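Local structure of 1-Cys peroxiredoxin (Vibrio vulnificus MO6-24/O, 5K2J) at residues Lys33-Phe38 / Val68-Ser73. The protein probably reduces hydrogen peroxide and organic hydroperoxides, as members of the 1-Cys peroxiredoxin family with a thioredoxin fold do. Residues are numbered along the deposited sequence; the frame is centred on the assembly and turned at random.
Sequences KKVVLF and VDLIAS
The backbone of Val36 bonds to Leu70 and Ala72, the residues flanking its bridge partner Ile71, as in a parallel pair. Strands 34-38 and 70-73 adjoin in the central sheet of the thioredoxin fold, joined by a right-handed crossover through helices 46-58 and 60-65. Val36 N donates to Leu70 O (2.9 Å), and Val36 O accepts from Ala72 N. Phe38 N then reaches Ala72 O at 3.1 Å. At the start Asp69 meets both backbone polar atoms of Lys34. Asp69 OD2 accepts from Lys34 N at 2.8 Å with its anti lone pair, nearly straight (171°). Asp69 N donates to Lys34 O at 2.7 Å, and Leu70 N is a weak second donor to that oxygen. On its other side strand 34-38 hydrogen-bonds to antiparallel strand 120-130, Val35 with Ile129 and Leu37 with Met127. Leu37 CD1 packs on Ala72 CB on one face of the sheet. On the other, Val36 and Ile71 meet Tyr56 of helix 46-58. Phe38 CG stands between backbone N and carbonyl carbon (chi1 70°), bringing a ring face over Ser73 CB in a CH-pi contact, 3.9 Å from the centroid. Ser73 OG, buried without a polar partner, sits 3.4 Å from Phe38 CE2.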
# COMPACT_ATOMS: atom_id res chain seq x y z
N LYS A 33 -26.21 -0.09 13.53
CA LYS A 33 -25.19 0.57 14.33
C LYS A 33 -25.06 2.03 13.91
O LYS A 33 -25.40 2.41 12.79
CB LYS A 33 -23.82 -0.11 14.19
CG LYS A 33 -23.74 -1.55 14.68
CD LYS A 33 -22.36 -2.12 14.34
CE LYS A 33 -22.25 -3.60 14.69
NZ LYS A 33 -22.19 -3.82 16.16
N LYS A 34 -24.54 2.84 14.83
CA LYS A 34 -24.01 4.15 14.50
C LYS A 34 -22.51 3.98 14.28
O LYS A 34 -21.77 3.64 15.21
CB LYS A 34 -24.30 5.17 15.60
CG LYS A 34 -23.51 6.46 15.47
CD LYS A 34 -24.29 7.66 15.99
CE LYS A 34 -25.37 8.07 15.01
NZ LYS A 34 -25.93 9.41 15.33
N VAL A 35 -22.06 4.20 13.04
CA VAL A 35 -20.70 3.90 12.62
C VAL A 35 -20.01 5.19 12.21
O VAL A 35 -20.59 6.00 11.48
CB VAL A 35 -20.68 2.88 11.46
CG1 VAL A 35 -19.25 2.67 10.96
CG2 VAL A 35 -21.32 1.57 11.89
N VAL A 36 -18.78 5.38 12.68
CA VAL A 36 -17.89 6.41 12.18
C VAL A 36 -16.89 5.74 11.25
O VAL A 36 -16.10 4.89 11.68
CB VAL A 36 -17.18 7.16 13.32
CG1 VAL A 36 -16.05 8.01 12.76
CG2 VAL A 36 -18.16 8.03 14.08
N LEU A 37 -16.93 6.11 9.97
CA LEU A 37 -16.01 5.59 8.96
C LEU A 37 -15.18 6.75 8.42
O LEU A 37 -15.74 7.73 7.92
CB LEU A 37 -16.76 4.91 7.82
CG LEU A 37 -15.91 4.54 6.60
CD1 LEU A 37 -14.96 3.40 6.93
CD2 LEU A 37 -16.79 4.20 5.41
N PHE A 38 -13.86 6.64 8.53
CA PHE A 38 -12.97 7.63 7.93
C PHE A 38 -11.98 6.94 7.01
O PHE A 38 -11.56 5.81 7.26
CB PHE A 38 -12.23 8.47 9.00
CG PHE A 38 -11.18 7.71 9.77
CD1 PHE A 38 -11.53 6.96 10.88
CD2 PHE A 38 -9.84 7.80 9.42
CE1 PHE A 38 -10.57 6.27 11.60
CE2 PHE A 38 -8.87 7.12 10.14
CZ PHE A 38 -9.24 6.36 11.23
N VAL A 68 -21.54 6.21 19.29
CA VAL A 68 -21.09 5.44 18.14
C VAL A 68 -20.76 4.02 18.60
O VAL A 68 -20.18 3.80 19.67
CB VAL A 68 -19.89 6.11 17.43
CG1 VAL A 68 -19.84 7.59 17.74
CG2 VAL A 68 -18.57 5.42 17.73
N ASP A 69 -21.20 3.05 17.80
CA ASP A 69 -20.98 1.65 18.12
C ASP A 69 -19.69 1.11 17.52
O ASP A 69 -19.08 0.20 18.09
CB ASP A 69 -22.16 0.80 17.63
CG ASP A 69 -23.49 1.27 18.19
OD1 ASP A 69 -23.71 1.10 19.41
OD2 ASP A 69 -24.32 1.79 17.42
N LEU A 70 -19.25 1.66 16.39
CA LEU A 70 -18.13 1.10 15.65
C LEU A 70 -17.35 2.22 14.98
O LEU A 70 -17.95 3.11 14.37
CB LEU A 70 -18.62 0.09 14.61
CG LEU A 70 -17.56 -0.56 13.72
CD1 LEU A 70 -16.56 -1.34 14.55
CD2 LEU A 70 -18.23 -1.46 12.69
N ILE A 71 -16.03 2.17 15.10
CA ILE A 71 -15.13 3.10 14.43
C ILE A 71 -14.28 2.30 13.45
O ILE A 71 -13.55 1.39 13.87
CB ILE A 71 -14.24 3.87 15.42
CG1 ILE A 71 -15.08 4.51 16.52
CG2 ILE A 71 -13.43 4.93 14.69
CD1 ILE A 71 -14.25 5.18 17.60
N ALA A 72 -14.39 2.62 12.17
CA ALA A 72 -13.68 1.90 11.12
C ALA A 72 -12.83 2.87 10.30
O ALA A 72 -13.22 4.02 10.08
CB ALA A 72 -14.66 1.17 10.20
N SER A 73 -11.67 2.39 9.87
CA SER A 73 -10.77 3.11 8.98
C SER A 73 -10.64 2.34 7.68
O SER A 73 -10.51 1.11 7.69
CB SER A 73 -9.39 3.29 9.62
OG SER A 73 -8.51 4.02 8.78